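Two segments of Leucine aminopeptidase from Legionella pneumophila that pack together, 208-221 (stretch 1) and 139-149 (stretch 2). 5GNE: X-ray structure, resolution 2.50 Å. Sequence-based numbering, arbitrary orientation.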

# COMPACT_ATOMS: atom_id res chain seq x y z
N GLY A 208 7.93 -3.82 -0.33
CA GLY A 208 6.77 -3.85 0.53
C GLY A 208 6.09 -5.21 0.59
O GLY A 208 5.82 -5.74 1.66
N ILE A 209 5.85 -5.80 -0.58
CA ILE A 209 5.27 -7.14 -0.65
C ILE A 209 6.12 -8.15 0.12
O ILE A 209 5.60 -8.94 0.91
CB ILE A 209 5.16 -7.63 -2.10
CG1 ILE A 209 4.08 -6.86 -2.85
CG2 ILE A 209 4.87 -9.13 -2.13
CD1 ILE A 209 2.68 -7.17 -2.36
N SER A 210 7.42 -8.14 -0.11
CA SER A 210 8.27 -9.13 0.55
C SER A 210 8.19 -8.99 2.07
O SER A 210 8.15 -9.98 2.80
CB SER A 210 9.72 -9.02 0.06
OG SER A 210 10.37 -7.87 0.60
N VAL A 211 8.22 -7.75 2.54
CA VAL A 211 8.18 -7.50 3.97
C VAL A 211 6.93 -8.06 4.63
O VAL A 211 7.00 -8.69 5.68
CB VAL A 211 8.31 -6.00 4.25
CG1 VAL A 211 7.92 -5.66 5.71
CG2 VAL A 211 9.75 -5.56 3.93
N GLU A 212 5.78 -7.87 4.00
CA GLU A 212 4.54 -8.34 4.60
C GLU A 212 4.41 -9.83 4.46
O GLU A 212 3.77 -10.48 5.31
CB GLU A 212 3.31 -7.60 4.03
CG GLU A 212 2.91 -7.93 2.61
CD GLU A 212 1.58 -7.28 2.22
OE1 GLU A 212 0.80 -6.86 3.11
OE2 GLU A 212 1.33 -7.14 1.01
N LEU A 213 4.98 -10.40 3.39
CA LEU A 213 4.96 -11.86 3.24
C LEU A 213 5.74 -12.51 4.36
O LEU A 213 5.27 -13.46 4.97
CB LEU A 213 5.53 -12.29 1.90
CG LEU A 213 4.42 -12.64 0.90
CD1 LEU A 213 5.01 -12.93 -0.46
CD2 LEU A 213 3.57 -13.82 1.38
N GLU A 214 6.91 -11.95 4.69
CA GLU A 214 7.67 -12.43 5.85
C GLU A 214 6.91 -12.24 7.17
O GLU A 214 6.96 -13.10 8.07
CB GLU A 214 9.04 -11.76 5.92
CG GLU A 214 9.95 -12.27 7.04
CD GLU A 214 10.17 -13.79 7.05
OE1 GLU A 214 9.90 -14.46 6.03
OE2 GLU A 214 10.63 -14.31 8.09
N MET A 215 6.26 -11.10 7.32
CA MET A 215 5.43 -10.86 8.50
C MET A 215 4.38 -11.96 8.67
O MET A 215 4.25 -12.56 9.74
CB MET A 215 4.76 -9.51 8.40
CG MET A 215 5.70 -8.36 8.74
SD MET A 215 4.96 -6.84 8.14
CE MET A 215 3.52 -6.80 9.20
N ALA A 216 3.70 -12.28 7.57
CA ALA A 216 2.71 -13.36 7.56
C ALA A 216 3.34 -14.69 7.95
O ALA A 216 2.76 -15.46 8.70
CB ALA A 216 2.04 -13.48 6.19
N ARG A 217 4.52 -14.95 7.44
CA ARG A 217 5.13 -16.24 7.70
C ARG A 217 5.61 -16.36 9.14
O ARG A 217 5.43 -17.39 9.79
CB ARG A 217 6.32 -16.44 6.78
CG ARG A 217 7.01 -17.79 6.92
CD ARG A 217 8.37 -17.80 6.23
NE ARG A 217 9.35 -17.08 7.04
CZ ARG A 217 9.84 -17.54 8.19
NH1 ARG A 217 9.46 -18.73 8.64
NH2 ARG A 217 10.72 -16.83 8.88
N VAL A 218 6.21 -15.29 9.66
CA VAL A 218 6.53 -15.24 11.08
C VAL A 218 5.30 -15.47 11.97
O VAL A 218 5.33 -16.31 12.87
CB VAL A 218 7.20 -13.91 11.44
CG1 VAL A 218 7.31 -13.77 12.95
CG2 VAL A 218 8.58 -13.87 10.79
N VAL A 219 4.21 -14.77 11.68
CA VAL A 219 2.95 -14.97 12.40
C VAL A 219 2.46 -16.43 12.35
O VAL A 219 2.03 -16.97 13.36
CB VAL A 219 1.85 -14.03 11.85
CG1 VAL A 219 0.49 -14.47 12.34
CG2 VAL A 219 2.12 -12.58 12.24
N PHE A 220 2.57 -17.09 11.20
CA PHE A 220 2.16 -18.50 11.10
C PHE A 220 3.02 -19.40 11.99
O PHE A 220 2.53 -20.36 12.58
CB PHE A 220 2.22 -19.03 9.66
CG PHE A 220 1.03 -18.66 8.80
CD1 PHE A 220 -0.24 -19.05 9.15
CD2 PHE A 220 1.19 -17.98 7.61
CE1 PHE A 220 -1.32 -18.72 8.35
CE2 PHE A 220 0.11 -17.66 6.80
CZ PHE A 220 -1.14 -18.03 7.17
N SER A 221 4.31 -19.09 12.06
CA SER A 221 5.24 -19.89 12.85
C SER A 221 5.28 -19.47 14.32
O SER A 221 5.93 -20.11 15.13
CB SER A 221 6.63 -19.84 12.23
OG SER A 221 7.09 -18.51 12.19
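Stretch 2 (139-149) QWFKQQFDTLA

Both stretches are helical. Stretch 2, residues 139-149, is helix throughout and continues beyond both of its ends. It runs in nearly the same direction as the helix of stretch 1, with 12° between their N-to-C directions. The axes come within 10.4 Å of each other. This spacing leaves room for side chains between the backbones. The register pairs Leu213 with Phe145 (CA to CA 7.8 Å), Arg217 with Leu148 (CA to CA 6.8 Å) and Phe220 with Ala149 (CA to CA 7.1 Å).

No hydrogen bond crosses between the helices. The contact is mostly apolar and buries 531 Å², both sides summed. At the N-terminal end, Phe141 (chi1 t) points its CA-to-CB bond sideways, but its ring comes nearer to stretch 1. Ile209 CG2 lies at the edge of its ring, 4.0 Å from Phe141 CD2. Leu213 CG is 3.9 Å from Phe141 CE2. Leu213 also places CD1 3.9 Å from Trp140 CZ3 and CD2 4.1 Å from Gln144 CB. It therefore touches residues on successive turns of stretch 2.

Leu148 points its CA-to-CB bond toward stretch 1. Its CD2 is 3.8 Å from Arg217 CG, so the aliphatic part of the arginine makes the contact. The end of Arg217 leads away and forms a salt bridge within its own helix, with Arg217 NH2 2.6 Å from Glu214 OE2.

Phe220 (chi1 m) closes the C-terminal end of the contact. Its CD2 is 3.8 Å from Leu148 CB, and its CZ is 3.7 Å from Ala149 CB. Ala149 CA lies over one face of the ring, 4.1 Å from the Phe220 ring centroid, in a CH-pi contact. Phe220 CZ is also 3.7 Å from Phe145 CE1. These two rings meet obliquely, with planes at 56° and centroids 5.4 Å apart.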

# COMPACT_ATOMS: atom_id res chain seq x y z
N GLN A 139 -1.55 -13.89 -8.57
CA GLN A 139 -1.85 -15.30 -8.30
C GLN A 139 -0.78 -15.94 -7.45
O GLN A 139 -1.08 -16.72 -6.54
CB GLN A 139 -2.03 -16.09 -9.60
CG GLN A 139 -3.21 -15.59 -10.39
CD GLN A 139 -3.29 -16.18 -11.76
OE1 GLN A 139 -2.28 -16.40 -12.42
NE2 GLN A 139 -4.51 -16.45 -12.22
N TRP A 140 0.47 -15.64 -7.77
CA TRP A 140 1.60 -16.09 -6.98
C TRP A 140 1.44 -15.74 -5.49
O TRP A 140 1.57 -16.60 -4.61
CB TRP A 140 2.89 -15.50 -7.54
CG TRP A 140 4.11 -16.00 -6.87
CD1 TRP A 140 4.75 -17.19 -7.11
CD2 TRP A 140 4.86 -15.34 -5.85
NE1 TRP A 140 5.84 -17.30 -6.31
CE2 TRP A 140 5.94 -16.19 -5.52
CE3 TRP A 140 4.73 -14.11 -5.19
CZ2 TRP A 140 6.89 -15.85 -4.55
CZ3 TRP A 140 5.67 -13.78 -4.22
CH2 TRP A 140 6.73 -14.65 -3.91
N PHE A 141 1.16 -14.48 -5.22
CA PHE A 141 1.03 -13.99 -3.86
C PHE A 141 -0.01 -14.78 -3.09
O PHE A 141 0.24 -15.23 -1.97
CB PHE A 141 0.66 -12.50 -3.87
CG PHE A 141 0.44 -11.91 -2.51
CD1 PHE A 141 -0.82 -11.93 -1.93
CD2 PHE A 141 1.49 -11.32 -1.83
CE1 PHE A 141 -1.04 -11.39 -0.68
CE2 PHE A 141 1.29 -10.75 -0.59
CZ PHE A 141 0.02 -10.79 -0.00
N LYS A 142 -1.17 -14.99 -3.73
CA LYS A 142 -2.28 -15.70 -3.09
C LYS A 142 -1.83 -17.09 -2.70
O LYS A 142 -2.08 -17.57 -1.59
CB LYS A 142 -3.50 -15.77 -4.02
CG LYS A 142 -4.78 -16.20 -3.28
CD LYS A 142 -5.90 -16.64 -4.20
CE LYS A 142 -7.12 -17.07 -3.39
NZ LYS A 142 -6.95 -18.43 -2.79
N GLN A 143 -1.18 -17.74 -3.64
CA GLN A 143 -0.72 -19.11 -3.44
C GLN A 143 0.37 -19.19 -2.37
O GLN A 143 0.43 -20.16 -1.62
CB GLN A 143 -0.27 -19.68 -4.77
CG GLN A 143 0.70 -20.81 -4.68
CD GLN A 143 1.28 -21.11 -6.04
OE1 GLN A 143 0.56 -21.55 -6.94
NE2 GLN A 143 2.56 -20.82 -6.22
N GLN A 144 1.23 -18.16 -2.29
CA GLN A 144 2.24 -18.11 -1.21
C GLN A 144 1.56 -18.09 0.16
O GLN A 144 2.04 -18.68 1.12
CB GLN A 144 3.14 -16.89 -1.33
CG GLN A 144 3.99 -16.84 -2.57
CD GLN A 144 4.97 -17.99 -2.66
OE1 GLN A 144 4.83 -18.85 -3.52
NE2 GLN A 144 5.95 -18.02 -1.76
N PHE A 145 0.42 -17.41 0.25
CA PHE A 145 -0.30 -17.35 1.51
C PHE A 145 -0.96 -18.70 1.77
O PHE A 145 -0.75 -19.29 2.84
CB PHE A 145 -1.36 -16.25 1.49
CG PHE A 145 -2.16 -16.16 2.77
CD1 PHE A 145 -1.72 -15.38 3.82
CD2 PHE A 145 -3.35 -16.88 2.92
CE1 PHE A 145 -2.45 -15.31 5.01
CE2 PHE A 145 -4.08 -16.81 4.11
CZ PHE A 145 -3.63 -16.03 5.15
N ASP A 146 -1.72 -19.19 0.80
CA ASP A 146 -2.41 -20.47 0.92
C ASP A 146 -1.46 -21.59 1.33
O ASP A 146 -1.75 -22.38 2.24
CB ASP A 146 -3.11 -20.83 -0.39
CG ASP A 146 -4.11 -19.80 -0.83
OD1 ASP A 146 -4.63 -19.06 0.04
OD2 ASP A 146 -4.38 -19.72 -2.05
N THR A 147 -0.32 -21.65 0.64
CA THR A 147 0.70 -22.65 0.92
C THR A 147 1.16 -22.55 2.37
O THR A 147 1.18 -23.55 3.10
CB THR A 147 1.91 -22.53 -0.02
OG1 THR A 147 1.53 -22.88 -1.35
CG2 THR A 147 3.03 -23.46 0.45
N LEU A 148 1.54 -21.34 2.79
CA LEU A 148 1.99 -21.11 4.16
C LEU A 148 0.96 -21.57 5.19
O LEU A 148 1.30 -22.23 6.17
CB LEU A 148 2.27 -19.62 4.37
CG LEU A 148 3.63 -19.09 3.94
CD1 LEU A 148 3.70 -17.58 4.15
CD2 LEU A 148 4.73 -19.79 4.70
N ALA A 149 -0.30 -21.25 4.94
CA ALA A 149 -1.37 -21.64 5.86
C ALA A 149 -1.56 -23.15 5.88
O ALA A 149 -1.91 -23.71 6.92
CB ALA A 149 -2.67 -20.94 5.50